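Side-chain contacts in ornithine carbamoyltransferase, mitochondrial (Coccidioides immitis, PDB 3SDS), which catalyses the transfer of the carbamoyl group from carbamoyl phosphate to L-ornithine, giving L-citrulline and phosphate, a step of arginine biosynthesis: residues V41-A44 with S45-K49; G130-S133 with D134-L138; P226-I229 with V230-Q234; V315-E318 with V319-E323. All coordinates share one frame; numbering follows the deposited sequence.

Contact 1: V41-A44 with S45-K49; sequences VRNA and SSYKK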
loop_
_atom_site.group_PDB
_atom_site.type_symbol
_atom_site.label_atom_id
_atom_site.label_comp_id
_atom_site.label_asym_id
_atom_site.label_seq_id
_atom_site.Cartn_x
_atom_site.Cartn_y
_atom_site.Cartn_z
ATOM N N VAL A 41 11.060 -19.523 -18.813
ATOM C CA VAL A 41 9.862 -19.551 -19.616
ATOM C C VAL A 41 9.060 -20.842 -19.368
ATOM O O VAL A 41 7.845 -20.774 -19.136
ATOM C CB VAL A 41 10.168 -19.262 -21.130
ATOM C CG1 VAL A 41 8.936 -19.461 -22.001
ATOM C CG2 VAL A 41 10.664 -17.830 -21.297
ATOM N N ARG A 42 9.710 -22.005 -19.382
ATOM C CA ARG A 42 8.969 -23.240 -19.059
ATOM C C ARG A 42 8.315 -23.177 -17.669
ATOM O O ARG A 42 7.144 -23.529 -17.523
ATOM C CB ARG A 42 9.823 -24.494 -19.218
ATOM C CG ARG A 42 10.072 -24.864 -20.682
ATOM C CD ARG A 42 10.957 -26.097 -20.847
ATOM N NE ARG A 42 12.317 -25.861 -20.358
ATOM C CZ ARG A 42 13.398 -25.802 -21.126
ATOM N NH1 ARG A 42 13.300 -25.966 -22.439
ATOM N NH2 ARG A 42 14.586 -25.577 -20.575
ATOM N N ASN A 43 9.053 -22.691 -16.670
ATOM C CA ASN A 43 8.508 -22.563 -15.318
ATOM C C ASN A 43 7.229 -21.694 -15.255
ATOM O O ASN A 43 6.236 -22.091 -14.613
ATOM C CB ASN A 43 9.577 -22.087 -14.303
ATOM C CG ASN A 43 10.726 -23.105 -14.105
ATOM O OD1 ASN A 43 10.715 -24.222 -14.658
ATOM N ND2 ASN A 43 11.731 -22.709 -13.330
ATOM N N ALA A 44 7.248 -20.536 -15.928
ATOM C CA ALA A 44 6.079 -19.655 -15.988
ATOM C C ALA A 44 4.898 -20.373 -16.650
ATOM O O ALA A 44 3.773 -20.350 -16.133
ATOM C CB ALA A 44 6.407 -18.339 -16.703
ATOM N N SER A 45 5.160 -21.040 -17.767
ATOM C CA SER A 45 4.125 -21.813 -18.428
ATOM C C SER A 45 3.480 -22.871 -17.496
ATOM O O SER A 45 2.234 -23.011 -17.446
ATOM C CB SER A 45 4.700 -22.499 -19.647
ATOM O OG SER A 45 3.680 -23.228 -20.273
ATOM N N SER A 46 4.338 -23.611 -16.781
ATOM C CA SER A 46 3.929 -24.641 -15.850
ATOM C C SER A 46 3.091 -24.080 -14.689
ATOM O O SER A 46 1.985 -24.586 -14.408
ATOM C CB SER A 46 5.173 -25.330 -15.300
ATOM O OG SER A 46 4.834 -26.457 -14.515
ATOM N N TYR A 47 3.616 -23.044 -14.019
ATOM C CA TYR A 47 2.934 -22.447 -12.869
ATOM C C TYR A 47 1.551 -21.896 -13.254
ATOM O O TYR A 47 0.579 -22.002 -12.475
ATOM C CB TYR A 47 3.800 -21.355 -12.203
ATOM C CG TYR A 47 5.153 -21.822 -11.660
ATOM C CD1 TYR A 47 5.330 -23.127 -11.150
ATOM C CD2 TYR A 47 6.247 -20.954 -11.628
ATOM C CE1 TYR A 47 6.576 -23.560 -10.656
ATOM C CE2 TYR A 47 7.500 -21.375 -11.130
ATOM C CZ TYR A 47 7.651 -22.673 -10.641
ATOM O OH TYR A 47 8.878 -23.090 -10.151
ATOM N N LYS A 48 1.484 -21.328 -14.463
ATOM C CA LYS A 48 0.252 -20.781 -15.064
ATOM C C LYS A 48 -0.841 -21.842 -15.229
ATOM O O LYS A 48 -2.005 -21.630 -14.874
ATOM C CB LYS A 48 0.587 -20.124 -16.422
ATOM C CG LYS A 48 -0.619 -19.797 -17.310
ATOM C CD LYS A 48 -0.266 -18.870 -18.461
ATOM C CE LYS A 48 -1.525 -18.517 -19.255
ATOM N NZ LYS A 48 -1.190 -17.879 -20.589
ATOM N N LYS A 49 -0.457 -22.994 -15.759
ATOM C CA LYS A 49 -1.405 -24.089 -15.978
ATOM C C LYS A 49 -1.961 -24.652 -14.650
ATOM O O LYS A 49 -3.159 -24.912 -14.539
ATOM C CB LYS A 49 -0.762 -25.178 -16.850
ATOM C CG LYS A 49 -1.718 -25.834 -17.787
ATOM C CD LYS A 49 -1.409 -27.306 -18.027
ATOM C CE LYS A 49 -2.733 -28.047 -18.319
ATOM N NZ LYS A 49 -2.584 -29.354 -19.021
#
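With CG of Tyr-47 beside its own backbone N and opposite the carbonyl carbon (chi1 -60°), the phenol is carried back over Asn-43, one turn earlier in the helix. There CB of Asn-43 touches CE2 of Tyr-47 at 3.9 Å, while the amide points elsewhere, ND2 being hydrogen-bonded to the backbone O of the C-terminal residue, Ala-353. One face of the Tyr-47 ring also receives the backbone O of Asn-43, which lies 3.1 Å above the plane and off-centre, toward the rim. That same oxygen accepts a nearly straight bond from Tyr-47 N (2.9 Å, 171°), so a single carbonyl both carries a helical bond and rests against the face of the ring that follows it. Around it run the other rungs of helix 34-51, which belongs to the carbamoyl phosphate domain: Ser-45 N bonds to Val-41 O, Ser-46 N to Arg-42 O, and Lys-48 N to Ala-44 O. Ala-44 is buried against Ser-340 of helix 327-347 and Leu-164 of helix 156-169. Lys-48 extends away to a salt bridge with Glu-168, and the Tyr-47 hydroxyl is hydrogen-bonded to Glu-343. The chemistry is thus divided: the contact itself is held by backbone bonds, the CB touch and a carbonyl oxygen over the ring face, whereas the polar ends of Asn-43, Tyr-47 and Lys-48 are spent on tying this helix to its neighbours and to the C-terminus.

Contact 2: G130-S133 with D134-L138; sequences GPHS and DIANL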
loop_
_atom_site.group_PDB
_atom_site.type_symbol
_atom_site.label_atom_id
_atom_site.label_comp_id
_atom_site.label_asym_id
_atom_site.label_seq_id
_atom_site.Cartn_x
_atom_site.Cartn_y
_atom_site.Cartn_z
ATOM N N GLY A 130 15.396 6.143 -14.155
ATOM C CA GLY A 130 15.632 6.751 -15.472
ATOM C C GLY A 130 16.837 6.148 -16.191
ATOM O O GLY A 130 16.720 5.085 -16.830
ATOM N N PRO A 131 18.010 6.826 -16.106
ATOM C CA PRO A 131 19.244 6.281 -16.742
ATOM C C PRO A 131 19.672 4.899 -16.203
ATOM O O PRO A 131 19.403 4.583 -15.034
ATOM C CB PRO A 131 20.315 7.366 -16.450
ATOM C CG PRO A 131 19.517 8.666 -16.267
ATOM C CD PRO A 131 18.199 8.219 -15.616
ATOM N N HIS A 132 20.311 4.086 -17.055
ATOM C CA HIS A 132 20.880 2.792 -16.623
ATOM C C HIS A 132 22.051 2.923 -15.617
ATOM O O HIS A 132 22.198 2.087 -14.704
ATOM C CB HIS A 132 21.290 1.896 -17.794
ATOM C CG HIS A 132 21.728 0.535 -17.348
ATOM N ND1 HIS A 132 20.842 -0.507 -17.157
ATOM C CD2 HIS A 132 22.948 0.065 -16.983
ATOM C CE1 HIS A 132 21.502 -1.568 -16.723
ATOM N NE2 HIS A 132 22.779 -1.246 -16.602
ATOM N N SER A 133 22.884 3.951 -15.786
ATOM C CA SER A 133 23.931 4.233 -14.806
ATOM C C SER A 133 23.354 4.260 -13.378
ATOM O O SER A 133 24.026 3.833 -12.434
ATOM C CB SER A 133 24.693 5.533 -15.137
ATOM O OG SER A 133 23.829 6.625 -15.446
ATOM N N ASP A 134 22.109 4.733 -13.236
ATOM C CA ASP A 134 21.415 4.773 -11.940
ATOM C C ASP A 134 21.199 3.381 -11.319
ATOM O O ASP A 134 21.605 3.152 -10.174
ATOM C CB ASP A 134 20.080 5.527 -12.047
ATOM C CG ASP A 134 20.197 6.999 -11.688
ATOM O OD1 ASP A 134 19.757 7.841 -12.493
ATOM O OD2 ASP A 134 20.714 7.319 -10.598
ATOM N N ILE A 135 20.575 2.467 -12.068
ATOM C CA ILE A 135 20.244 1.122 -11.553
ATOM C C ILE A 135 21.477 0.274 -11.171
ATOM O O ILE A 135 21.462 -0.431 -10.157
ATOM C CB ILE A 135 19.251 0.333 -12.496
ATOM C CG1 ILE A 135 18.810 -1.001 -11.894
ATOM C CG2 ILE A 135 19.868 0.053 -13.846
ATOM C CD1 ILE A 135 17.662 -0.906 -10.981
ATOM N N ALA A 136 22.539 0.352 -11.973
ATOM C CA ALA A 136 23.768 -0.388 -11.678
ATOM C C ALA A 136 24.388 0.053 -10.348
ATOM O O ALA A 136 24.765 -0.785 -9.533
ATOM C CB ALA A 136 24.771 -0.284 -12.829
ATOM N N ASN A 137 24.459 1.359 -10.122
ATOM C CA ASN A 137 25.008 1.893 -8.873
ATOM C C ASN A 137 24.229 1.436 -7.619
ATOM O O ASN A 137 24.811 1.156 -6.569
ATOM C CB ASN A 137 25.122 3.429 -8.953
ATOM C CG ASN A 137 26.148 3.900 -10.013
ATOM O OD1 ASN A 137 27.152 3.229 -10.271
ATOM N ND2 ASN A 137 25.885 5.057 -10.625
ATOM N N LEU A 138 22.911 1.358 -7.756
ATOM C CA LEU A 138 22.048 0.853 -6.716
ATOM C C LEU A 138 22.361 -0.613 -6.439
ATOM O O LEU A 138 22.643 -0.993 -5.302
ATOM C CB LEU A 138 20.593 1.012 -7.147
ATOM C CG LEU A 138 19.500 0.278 -6.376
ATOM C CD1 LEU A 138 19.410 0.713 -4.913
ATOM C CD2 LEU A 138 18.202 0.541 -7.070
#
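The first turn of helix 132-141, the helix of the beta-alpha-beta unit between strands 124-128 and 146-148, brings His-132 and Ile-135 together in a CH-pi contact. The branch methyl CG2 of Ile-135 stands over one face of the imidazole, 3.8 Å from the ring centroid and 25° from the ring normal, displaced toward the rim on the side where ND1 lies 3.5 Å from that methyl. Both torsions serve this placement: CG of His-132 is opposite its backbone N (chi1 -174°), which projects the ring out from the helix, and Ile-135 has CG1 likewise opposite its N, which puts CG2 between the backbone N and the carbonyl carbon, from where it reaches the ring face while the longer branch runs inward. The backbone O of His-132 is also close to this methyl. On another side of the turn, Pro-131 and Asp-134 lie alongside each other, pointing the same way, with CD of the proline 3.5 Å from OD1 of the carboxylate. Among the backbone bonds, Ala-136 N to His-132 O is almost straight (174°) though long at 3.3 Å, and it is flanked by two weak ones, from Asp-134 N to Pro-131 O and from Asn-137 N to Ser-133 O. Inward, Ile-135 and Leu-138 pack on Ala-127 of strand 124-128, and Leu-138 also reaches Ser-115 of helix 111-119, which Asp-134 and Asn-137 approach at Leu-111. His-132 meets Phe-154 edge-to-face, so the start of the helix joins strand 124-128, helix 111-119 and the loop after strand 146-148.

Contact 3: P226-I229 with V230-Q234; sequences PSHI and VELIQ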
loop_
_atom_site.group_PDB
_atom_site.type_symbol
_atom_site.label_atom_id
_atom_site.label_comp_id
_atom_site.label_asym_id
_atom_site.label_seq_id
_atom_site.Cartn_x
_atom_site.Cartn_y
_atom_site.Cartn_z
ATOM N N PRO A 226 20.916 1.687 -31.055
ATOM C CA PRO A 226 22.250 2.149 -30.637
ATOM C C PRO A 226 23.307 1.050 -30.792
ATOM O O PRO A 226 23.048 -0.108 -30.472
ATOM C CB PRO A 226 22.059 2.479 -29.150
ATOM C CG PRO A 226 20.619 2.779 -29.011
ATOM C CD PRO A 226 19.903 1.915 -30.012
ATOM N N SER A 227 24.494 1.416 -31.260
ATOM C CA SER A 227 25.520 0.415 -31.572
ATOM C C SER A 227 26.065 -0.355 -30.360
ATOM O O SER A 227 26.566 -1.472 -30.514
ATOM C CB SER A 227 26.638 1.014 -32.416
ATOM O OG SER A 227 27.190 2.130 -31.778
ATOM N N HIS A 228 25.947 0.214 -29.160
ATOM C CA HIS A 228 26.205 -0.570 -27.961
ATOM C C HIS A 228 25.236 -1.769 -27.868
ATOM O O HIS A 228 25.619 -2.845 -27.401
ATOM C CB HIS A 228 26.146 0.277 -26.682
ATOM C CG HIS A 228 26.311 -0.534 -25.428
ATOM N ND1 HIS A 228 27.498 -1.159 -25.095
ATOM C CD2 HIS A 228 25.429 -0.865 -24.454
ATOM C CE1 HIS A 228 27.342 -1.829 -23.966
ATOM N NE2 HIS A 228 26.097 -1.665 -23.556
ATOM N N ILE A 229 23.992 -1.591 -28.314
ATOM C CA ILE A 229 23.018 -2.685 -28.276
ATOM C C ILE A 229 23.357 -3.743 -29.321
ATOM O O ILE A 229 23.359 -4.939 -29.019
ATOM C CB ILE A 229 21.536 -2.194 -28.421
ATOM C CG1 ILE A 229 21.204 -1.115 -27.380
ATOM C CG2 ILE A 229 20.544 -3.362 -28.311
ATOM C CD1 ILE A 229 21.451 -1.533 -25.910
ATOM N N VAL A 230 23.672 -3.301 -30.536
ATOM C CA VAL A 230 24.107 -4.214 -31.594
ATOM C C VAL A 230 25.289 -5.071 -31.126
ATOM O O VAL A 230 25.378 -6.242 -31.474
ATOM C CB VAL A 230 24.440 -3.476 -32.915
ATOM C CG1 VAL A 230 24.889 -4.453 -33.982
ATOM C CG2 VAL A 230 23.233 -2.711 -33.419
ATOM N N GLU A 231 26.165 -4.484 -30.311
ATOM C CA GLU A 231 27.294 -5.192 -29.709
ATOM C C GLU A 231 26.902 -6.323 -28.740
ATOM O O GLU A 231 27.556 -7.365 -28.710
ATOM C CB GLU A 231 28.209 -4.197 -29.003
ATOM C CG GLU A 231 29.592 -4.758 -28.715
ATOM C CD GLU A 231 30.280 -4.126 -27.505
ATOM O OE1 GLU A 231 29.587 -3.718 -26.530
ATOM O OE2 GLU A 231 31.538 -4.063 -27.527
ATOM N N LEU A 232 25.853 -6.110 -27.944
ATOM C CA LEU A 232 25.357 -7.131 -27.015
ATOM C C LEU A 232 24.624 -8.268 -27.745
ATOM O O LEU A 232 24.669 -9.428 -27.315
ATOM C CB LEU A 232 24.439 -6.522 -25.953
ATOM C CG LEU A 232 25.052 -5.612 -24.890
ATOM C CD1 LEU A 232 23.982 -4.876 -24.136
ATOM C CD2 LEU A 232 25.920 -6.386 -23.917
ATOM N N ILE A 233 23.953 -7.934 -28.849
ATOM C CA ILE A 233 23.274 -8.936 -29.654
ATOM C C ILE A 233 24.306 -9.867 -30.269
ATOM O O ILE A 233 24.177 -11.091 -30.226
ATOM C CB ILE A 233 22.441 -8.292 -30.757
ATOM C CG1 ILE A 233 21.260 -7.541 -30.138
ATOM C CG2 ILE A 233 21.949 -9.367 -31.741
ATOM C CD1 ILE A 233 20.711 -6.426 -30.979
ATOM N N GLN A 234 25.342 -9.262 -30.826
ATOM C CA GLN A 234 26.413 -10.002 -31.457
ATOM C C GLN A 234 27.106 -10.902 -30.423
ATOM O O GLN A 234 27.322 -12.077 -30.701
ATOM C CB GLN A 234 27.376 -9.036 -32.164
ATOM C CG GLN A 234 28.215 -9.665 -33.268
ATOM C CD GLN A 234 27.477 -9.864 -34.590
ATOM O OE1 GLN A 234 26.489 -9.182 -34.882
ATOM N NE2 GLN A 234 27.967 -10.806 -35.400
#
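Ile-233 folds back over the preceding turn toward Ile-229, and its atoms can be followed outward. CB lies 3.9 Å from the backbone O of Ile-229; CG1, placed beside the backbone N by chi1 of -68°, comes closer to that oxygen, at 3.5 Å; and CD1, at the end of an extended second torsion, passes the oxygen and reaches CG2 of Ile-229 at 4.1 Å. The two isoleucines cross obliquely, methyl against methyl, while the oxygen they flank accepts a hydrogen bond from Ile-233 N (3.1 Å). This is the inward stripe of helix 227-237, which links strands 214-218 and 246-249 in the Rossmann-like ornithine-binding domain; there Ile-229 packs on Phe-202, and Ile-233 on Ala-205 and Thr-209, all of helix 199-210. At the start of the helix Pro-226 holds the N-cap position, and its carbonyl O accepts from both Ile-229 N and Val-230 N. The outer side is more polar. His-228, its ring projected outward from the helix by CG opposite the backbone N (chi1 176°), comes within 3.6 Å of Glu-231 OE1 through ND1, the ring and carboxylate planes being 61° apart. The other ring nitrogen, NE2, lies 3.9 Å from CD1 of Leu-232, a side chain that also touches Phe-154 in a loop.

Contact 4: V315-E318 with V319-E323; sequences VSDE and VFYSE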
loop_
_atom_site.group_PDB
_atom_site.type_symbol
_atom_site.label_atom_id
_atom_site.label_comp_id
_atom_site.label_asym_id
_atom_site.label_seq_id
_atom_site.Cartn_x
_atom_site.Cartn_y
_atom_site.Cartn_z
ATOM N N VAL A 315 -0.998 1.444 -34.432
ATOM C CA VAL A 315 -1.693 0.298 -34.991
ATOM C C VAL A 315 -3.172 0.584 -35.167
ATOM O O VAL A 315 -3.741 1.361 -34.412
ATOM C CB VAL A 315 -1.450 -0.972 -34.124
ATOM C CG1 VAL A 315 -2.026 -0.817 -32.706
ATOM C CG2 VAL A 315 -1.981 -2.210 -34.825
ATOM N N SER A 316 -3.779 -0.050 -36.170
ATOM C CA SER A 316 -5.203 0.148 -36.492
ATOM C C SER A 316 -6.122 -0.657 -35.576
ATOM O O SER A 316 -5.740 -1.721 -35.080
ATOM C CB SER A 316 -5.491 -0.178 -37.967
ATOM O OG SER A 316 -5.710 -1.563 -38.176
ATOM N N ASP A 317 -7.330 -0.136 -35.357
ATOM C CA ASP A 317 -8.355 -0.803 -34.544
ATOM C C ASP A 317 -8.691 -2.188 -35.079
ATOM O O ASP A 317 -8.831 -3.147 -34.315
ATOM C CB ASP A 317 -9.625 0.049 -34.470
ATOM C CG ASP A 317 -9.726 0.846 -33.183
ATOM O OD1 ASP A 317 -8.735 0.930 -32.423
ATOM O OD2 ASP A 317 -10.812 1.386 -32.919
ATOM N N GLU A 318 -8.810 -2.270 -36.402
ATOM C CA GLU A 318 -9.080 -3.515 -37.101
ATOM C C GLU A 318 -8.057 -4.596 -36.729
ATOM O O GLU A 318 -8.445 -5.731 -36.436
ATOM C CB GLU A 318 -9.094 -3.266 -38.604
ATOM C CG GLU A 318 -9.276 -4.511 -39.445
ATOM C CD GLU A 318 -8.443 -4.457 -40.713
ATOM O OE1 GLU A 318 -7.267 -3.995 -40.640
ATOM O OE2 GLU A 318 -8.965 -4.875 -41.775
ATOM N N VAL A 319 -6.767 -4.233 -36.717
ATOM C CA VAL A 319 -5.692 -5.179 -36.360
ATOM C C VAL A 319 -5.716 -5.518 -34.878
ATOM O O VAL A 319 -5.688 -6.694 -34.514
ATOM C CB VAL A 319 -4.282 -4.665 -36.751
ATOM C CG1 VAL A 319 -3.193 -5.570 -36.178
ATOM C CG2 VAL A 319 -4.142 -4.585 -38.261
ATOM N N PHE A 320 -5.787 -4.484 -34.040
ATOM C CA PHE A 320 -5.679 -4.614 -32.576
ATOM C C PHE A 320 -6.685 -5.607 -32.018
ATOM O O PHE A 320 -6.349 -6.395 -31.133
ATOM C CB PHE A 320 -5.852 -3.239 -31.901
ATOM C CG PHE A 320 -5.419 -3.190 -30.446
ATOM C CD1 PHE A 320 -4.064 -3.277 -30.094
ATOM C CD2 PHE A 320 -6.367 -3.011 -29.433
ATOM C CE1 PHE A 320 -3.658 -3.212 -28.746
ATOM C CE2 PHE A 320 -5.973 -2.942 -28.081
ATOM C CZ PHE A 320 -4.616 -3.049 -27.732
ATOM N N TYR A 321 -7.906 -5.576 -32.558
ATOM C CA TYR A 321 -9.007 -6.375 -32.027
ATOM C C TYR A 321 -9.333 -7.632 -32.827
ATOM O O TYR A 321 -10.273 -8.346 -32.479
ATOM C CB TYR A 321 -10.272 -5.523 -31.848
ATOM C CG TYR A 321 -10.155 -4.461 -30.778
ATOM C CD1 TYR A 321 -9.946 -4.807 -29.450
ATOM C CD2 TYR A 321 -10.257 -3.102 -31.099
ATOM C CE1 TYR A 321 -9.845 -3.841 -28.472
ATOM C CE2 TYR A 321 -10.145 -2.121 -30.119
ATOM C CZ TYR A 321 -9.945 -2.502 -28.808
ATOM O OH TYR A 321 -9.843 -1.556 -27.821
ATOM N N SER A 322 -8.568 -7.915 -33.878
ATOM C CA SER A 322 -8.764 -9.159 -34.631
ATOM C C SER A 322 -8.343 -10.408 -33.834
ATOM O O SER A 322 -7.731 -10.313 -32.751
ATOM C CB SER A 322 -8.045 -9.112 -35.989
ATOM O OG SER A 322 -6.644 -8.947 -35.854
ATOM N N GLU A 323 -8.677 -11.576 -34.383
ATOM C CA GLU A 323 -8.238 -12.851 -33.825
ATOM C C GLU A 323 -6.719 -13.044 -34.004
ATOM O O GLU A 323 -6.131 -13.989 -33.457
ATOM C CB GLU A 323 -9.042 -14.012 -34.433
#
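After the extended residues Val-315 and Ser-316 the backbone winds into the short helix 317-320, where Phe-320 N bonds to Ser-316 O at 3.0 Å and Tyr-321 N to Asp-317 O at 3.1 Å. Ser-316 is the N-cap: OG, set between its own backbone N and carbonyl carbon (chi1 84°), accepts from Val-319 N at 3.2 Å and so supplies a partner to an amide of the first turn. Just before the cap in the chain, Val-315 spreads its two methyls. CG2 meets CG1 of Val-319 at 3.8 Å, and CG1 approaches CD1 of Phe-320 at 4.1 Å, with the valine and phenylalanine crossing at about a right angle. All three residues pack on Phe-304 of strand 303-306, an outermost strand, within this chain, of the parallel sheet in the ornithine-binding domain, and Phe-320 also touches Leu-308, which by similarity belongs to the carbamoyl phosphate site. On the outer side Asp-317 and Tyr-321 run alongside each other, carboxylate and ring planes 67° apart, with OD1 4.1 Å from CE2; that oxygen is engaged in a salt bridge with Arg-310, which also makes a cation-pi contact with Phe-320. The Tyr-321 hydroxyl is hydrogen-bonded to Asp-113 of a neighbouring subunit. Farther on, Val-319 O accepts both the OG (2.8 Å) and the N of Ser-322, two bonds that reach it from the same face of the carbonyl plane.

All four are local contacts between residues a turn or so apart, yet their chemistry differs with their place. Contacts 1 and 2 belong to the carbamoyl phosphate domain and contacts 3 and 4 to the ornithine domain. Contacts 2 and 3 both sit at the start of a helix in a beta-alpha-beta unit, their nearest atoms about 7 Å apart, and both reach Phe-154 from different domains. Contact 2 is the most superficial; the other three are partly buried. Contact 1 lies mid-helix and sends its polar ends to other elements, contact 3 pairs isoleucines inward, and contact 4 alone uses a serine cap and touches another subunit.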